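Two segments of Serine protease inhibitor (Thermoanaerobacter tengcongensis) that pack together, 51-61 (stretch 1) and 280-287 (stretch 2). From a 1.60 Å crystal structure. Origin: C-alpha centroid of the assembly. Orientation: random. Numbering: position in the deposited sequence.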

ATOM      1  N   ASN A  51      -3.967  20.968  16.253  1.00 16.64           N
ATOM      2  CA  ASN A  51      -4.088  20.541  17.646  1.00 17.21           C
ATOM      3  C   ASN A  51      -3.988  19.022  17.818  1.00 17.15           C
ATOM      4  O   ASN A  51      -3.086  18.399  17.252  1.00 17.58           O
ATOM      5  CB  ASN A  51      -5.369  21.112  18.266  1.00 17.43           C
ATOM      6  CG  ASN A  51      -5.442  22.623  18.152  1.00 17.10           C
ATOM      7  OD1 ASN A  51      -4.560  23.336  18.631  1.00 18.03           O
ATOM      8  ND2 ASN A  51      -6.493  23.120  17.508  1.00 17.96           N
ATOM      9  N   GLU A  52      -4.921  18.437  18.568  1.00 17.05           N
ATOM     10  CA  GLU A  52      -4.877  17.014  18.921  1.00 17.29           C
ATOM     11  C   GLU A  52      -5.065  16.084  17.728  1.00 17.52           C
ATOM     12  O   GLU A  52      -4.482  15.003  17.690  1.00 17.69           O
ATOM     13  CB  GLU A  52      -5.909  16.684  20.002  1.00 17.22           C
ATOM     14  N   THR A  53      -5.890  16.497  16.769  1.00 17.64           N
ATOM     15  CA  THR A  53      -6.083  15.724  15.540  1.00 17.21           C
ATOM     16  C   THR A  53      -4.749  15.572  14.796  1.00 17.57           C
ATOM     17  O   THR A  53      -4.405  14.479  14.341  1.00 17.64           O
ATOM     18  CB  THR A  53      -7.167  16.358  14.634  1.00 16.83           C
ATOM     19  OG1 THR A  53      -8.410  16.402  15.342  1.00 18.20           O
ATOM     20  CG2 THR A  53      -7.367  15.550  13.359  1.00 16.31           C
ATOM     21  N   LEU A  54      -3.998  16.668  14.704  1.00 17.36           N
ATOM     22  CA  LEU A  54      -2.698  16.671  14.039  1.00 16.53           C
ATOM     23  C   LEU A  54      -1.656  15.864  14.809  1.00 16.27           C
ATOM     24  O   LEU A  54      -0.931  15.068  14.217  1.00 15.60           O
ATOM     25  CB  LEU A  54      -2.205  18.105  13.822  1.00 16.92           C
ATOM     26  CG  LEU A  54      -0.786  18.312  13.286  1.00 16.62           C
ATOM     27  CD1 LEU A  54      -0.613  17.738  11.873  1.00 16.75           C
ATOM     28  CD2 LEU A  54      -0.436  19.791  13.319  1.00 16.63           C
ATOM     29  N   ALA A  55      -1.595  16.068  16.124  1.00 16.33           N
ATOM     30  CA  ALA A  55      -0.620  15.377  16.976  1.00 16.79           C
ATOM     31  C   ALA A  55      -0.796  13.861  16.922  1.00 17.74           C
ATOM     32  O   ALA A  55       0.188  13.116  16.860  1.00 18.33           O
ATOM     33  CB  ALA A  55      -0.718  15.880  18.408  1.00 16.12           C
ATOM     34  N   GLN A  56      -2.051  13.415  16.921  1.00 17.70           N
ATOM     35  CA  GLN A  56      -2.376  11.996  16.800  1.00 17.30           C
ATOM     36  C   GLN A  56      -1.979  11.426  15.435  1.00 17.28           C
ATOM     37  O   GLN A  56      -1.433  10.324  15.356  1.00 17.53           O
ATOM     38  CB  GLN A  56      -3.865  11.764  17.052  1.00 17.40           C
ATOM     39  CG  GLN A  56      -4.289  11.941  18.498  1.00 16.15           C
ATOM     40  CD  GLN A  56      -5.796  11.927  18.674  1.00 17.76           C
ATOM     41  OE1 GLN A  56      -6.542  11.594  17.749  1.00 17.89           O
ATOM     42  NE2 GLN A  56      -6.253  12.288  19.867  1.00 16.31           N
ATOM     43  N   MET A  57      -2.256  12.176  14.369  1.00 16.81           N
ATOM     44  CA  MET A  57      -1.903  11.744  13.016  1.00 16.51           C
ATOM     45  C   MET A  57      -0.390  11.693  12.807  1.00 16.59           C
ATOM     46  O   MET A  57       0.125  10.714  12.267  1.00 16.11           O
ATOM     47  CB  MET A  57      -2.564  12.631  11.956  1.00 16.34           C
ATOM     48  CG  MET A  57      -4.064  12.418  11.818  1.00 17.45           C
ATOM     49  SD  MET A  57      -4.763  13.277  10.401  1.00 19.06           S
ATOM     50  CE  MET A  57      -4.364  12.120   9.096  1.00 17.74           C
ATOM     51  N   GLU A  58       0.312  12.741  13.246  1.00 16.24           N
ATOM     52  CA  GLU A  58       1.779  12.783  13.194  1.00 17.75           C
ATOM     53  C   GLU A  58       2.396  11.554  13.863  1.00 16.89           C
ATOM     54  O   GLU A  58       3.306  10.924  13.316  1.00 18.50           O
ATOM     55  CB  GLU A  58       2.312  14.052  13.871  1.00 17.75           C
ATOM     56  CG  GLU A  58       2.113  15.335  13.072  1.00 18.75           C
ATOM     57  CD  GLU A  58       2.636  16.571  13.792  1.00 18.44           C
ATOM     58  OE1 GLU A  58       3.249  17.425  13.120  1.00 21.44           O
ATOM     59  OE2 GLU A  58       2.428  16.699  15.022  1.00 20.80           O
ATOM     60  N   LYS A  59       1.891  11.229  15.052  1.00 17.34           N
ATOM     61  CA  LYS A  59       2.376  10.092  15.831  1.00 16.92           C
ATOM     62  C   LYS A  59       2.054   8.747  15.179  1.00 16.31           C
ATOM     63  O   LYS A  59       2.880   7.835  15.199  1.00 15.56           O
ATOM     64  CB  LYS A  59       1.806  10.137  17.252  1.00 17.55           C
ATOM     65  CG  LYS A  59       2.428   9.128  18.197  1.00 20.67           C
ATOM     66  N   ALA A  60       0.851   8.626  14.621  1.00 15.91           N
ATOM     67  CA  ALA A  60       0.430   7.408  13.926  1.00 16.24           C
ATOM     68  C   ALA A  60       1.299   7.113  12.707  1.00 16.39           C
ATOM     69  O   ALA A  60       1.656   5.960  12.452  1.00 16.69           O
ATOM     70  CB  ALA A  60      -1.034   7.505  13.521  1.00 16.32           C
ATOM     71  N   LEU A  61       1.630   8.161  11.958  1.00 16.31           N
ATOM     72  CA  LEU A  61       2.410   8.018  10.730  1.00 15.86           C
ATOM     73  C   LEU A  61       3.923   7.990  10.937  1.00 15.45           C
ATOM     74  O   LEU A  61       4.634   7.279  10.226  1.00 15.01           O
ATOM     75  CB  LEU A  61       2.066   9.139   9.748  1.00 16.02           C
ATOM     76  CG  LEU A  61       0.614   9.236   9.270  1.00 16.50           C
ATOM     77  CD1 LEU A  61       0.403  10.515   8.473  1.00 18.99           C
ATOM     78  CD2 LEU A  61       0.236   8.002   8.449  1.00 16.30           C
ATOM     79  N   SER A 280      -6.300   2.399  16.278  1.00 20.45           N
ATOM     80  CA  SER A 280      -5.429   1.610  17.150  1.00 21.63           C
ATOM     81  C   SER A 280      -4.014   2.180  17.186  1.00 21.76           C
ATOM     82  O   SER A 280      -3.273   1.968  18.150  1.00 22.18           O
ATOM     83  CB  SER A 280      -5.409   0.137  16.724  1.00 22.17           C
ATOM     84  OG  SER A 280      -4.549  -0.084  15.618  1.00 24.26           O
ATOM     85  N   LEU A 281      -3.653   2.910  16.133  1.00 21.45           N
ATOM     86  CA  LEU A 281      -2.368   3.599  16.059  1.00 21.57           C
ATOM     87  C   LEU A 281      -2.409   4.965  16.755  1.00 20.97           C
ATOM     88  O   LEU A 281      -1.398   5.670  16.811  1.00 20.30           O
ATOM     89  CB  LEU A 281      -1.919   3.743  14.600  1.00 22.03           C
ATOM     90  CG  LEU A 281      -1.586   2.478  13.801  1.00 22.12           C
ATOM     91  CD1 LEU A 281      -1.301   2.837  12.350  1.00 24.96           C
ATOM     92  CD2 LEU A 281      -0.408   1.730  14.409  1.00 27.20           C
ATOM     93  N   GLY A 282      -3.575   5.328  17.285  1.00 21.08           N
ATOM     94  CA  GLY A 282      -3.736   6.558  18.059  1.00 20.63           C
ATOM     95  C   GLY A 282      -4.516   7.655  17.358  1.00 21.36           C
ATOM     96  O   GLY A 282      -4.816   8.690  17.960  1.00 21.96           O
ATOM     97  N   MET A 283      -4.846   7.428  16.087  1.00 20.26           N
ATOM     98  CA  MET A 283      -5.592   8.395  15.283  1.00 20.50           C
ATOM     99  C   MET A 283      -7.099   8.209  15.494  1.00 20.53           C
ATOM    100  O   MET A 283      -7.754   7.449  14.777  1.00 20.65           O
ATOM    101  CB  MET A 283      -5.211   8.249  13.806  1.00 20.49           C
ATOM    102  CG  MET A 283      -5.875   9.235  12.870  1.00 20.84           C
ATOM    103  SD  MET A 283      -5.413   8.895  11.164  1.00 21.69           S
ATOM    104  CE  MET A 283      -6.831   9.575  10.309  1.00 23.54           C
ATOM    105  N   THR A 284      -7.635   8.911  16.490  1.00 19.94           N
ATOM    106  CA  THR A 284      -9.039   8.762  16.888  1.00 19.09           C
ATOM    107  C   THR A 284      -9.866  10.030  16.658  1.00 18.31           C
ATOM    108  O   THR A 284     -10.966   9.960  16.104  1.00 18.77           O
ATOM    109  CB  THR A 284      -9.165   8.319  18.364  1.00 19.52           C
ATOM    110  OG1 THR A 284      -8.503   9.267  19.208  1.00 21.29           O
ATOM    111  CG2 THR A 284      -8.544   6.933  18.568  1.00 16.53           C
ATOM    112  N   ASP A 285      -9.327  11.179  17.071  1.00 17.39           N
ATOM    113  CA  ASP A 285     -10.011  12.471  16.942  1.00 17.84           C
ATOM    114  C   ASP A 285     -10.458  12.767  15.516  1.00 16.90           C
ATOM    115  O   ASP A 285     -11.539  13.305  15.311  1.00 16.78           O
ATOM    116  CB  ASP A 285      -9.126  13.617  17.439  1.00 18.20           C
ATOM    117  CG  ASP A 285      -9.147  13.766  18.948  1.00 20.17           C
ATOM    118  OD1 ASP A 285      -9.451  12.780  19.654  1.00 24.99           O
ATOM    119  OD2 ASP A 285      -8.848  14.879  19.429  1.00 19.97           O
ATOM    120  N   ALA A 286      -9.625  12.404  14.540  1.00 17.76           N
ATOM    121  CA  ALA A 286      -9.906  12.670  13.125  1.00 17.08           C
ATOM    122  C   ALA A 286     -11.236  12.077  12.660  1.00 17.70           C
ATOM    123  O   ALA A 286     -11.878  12.608  11.748  1.00 18.39           O
ATOM    124  CB  ALA A 286      -8.769  12.150  12.261  1.00 17.05           C
ATOM    125  N   PHE A 287     -11.638  10.975  13.288  1.00 17.95           N
ATOM    126  CA  PHE A 287     -12.864  10.265  12.919  1.00 18.87           C
ATOM    127  C   PHE A 287     -14.097  10.735  13.695  1.00 18.96           C
ATOM    128  O   PHE A 287     -15.213  10.292  13.413  1.00 19.11           O
ATOM    129  CB  PHE A 287     -12.673   8.751  13.087  1.00 19.04           C
ATOM    130  CG  PHE A 287     -11.572   8.178  12.237  1.00 18.33           C
ATOM    131  CD1 PHE A 287     -10.325   7.895  12.788  1.00 18.52           C
ATOM    132  CD2 PHE A 287     -11.778   7.926  10.880  1.00 19.25           C
ATOM    133  CE1 PHE A 287      -9.303   7.367  12.003  1.00 17.47           C
ATOM    134  CE2 PHE A 287     -10.765   7.397  10.087  1.00 19.71           C
ATOM    135  CZ  PHE A 287      -9.524   7.117  10.646  1.00 17.82           C
TER
HETATM  136  O   HOH W   1      -6.702  12.234  14.893  1.00 21.26           O
HETATM  137  O   HOH W   2      -8.796  17.347  17.764  1.00 30.89           O
HETATM  138  O   HOH W   3      -1.223   8.644  17.575  1.00 31.38           O

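A glutamine can anchor part of a loop to a helix by treating its amide as a ready-made complement to backbone amides not paired within the turn, and Q56 of this serine protease inhibitor is a clear example. Its CA-to-CB bond points toward the loop, and its OE1 accepts two backbone hydrogen bonds at once, from D285 N at 2.9 Å and from T284 N at 3.2 Å, with N-H...acceptor angles of 158° and 154°. These amides lie at the entry to the short 3-10 segment 285-287, so the glutamine oxygen satisfies donors that such a turn leaves free. The other half of the amide turns to the same residue: Q56 NE2 gives a weak hydrogen bond to D285 OD1 at 3.2 Å, and T284 OG1 adds another weak one to Q56 OE1 at 3.4 Å.

Water extends this network. Water 1 donates to Q56 OE1 (2.9 Å) and to T53 O (3.3 Å) while accepting from A286 N (2.9 Å), so the next amide of the loop is tied to the helix indirectly. Water 2 accepts from T53 OG1 at 2.6 Å and donates to D285 OD2 at 3.0 Å. Farther along the helix, water 3 bridges Q56 O and L281 O, at 2.8 and 3.1 Å.

Part of the surrounding packing is apolar. The methyl ends of two methionines meet, M57 CE to M283 CE at 3.7 Å, and T53 CG2 lies 3.8 Å from A286 CB. A60 points its CB toward the loop, 4.0 Å from L281 CB and 4.3 Å from M283 CB. Between those two loop residues, G282 closes a Schellman motif with a phi of 108°; a CB there would jam against the preceding carbonyl oxygen, so the backbone itself calls for glycine.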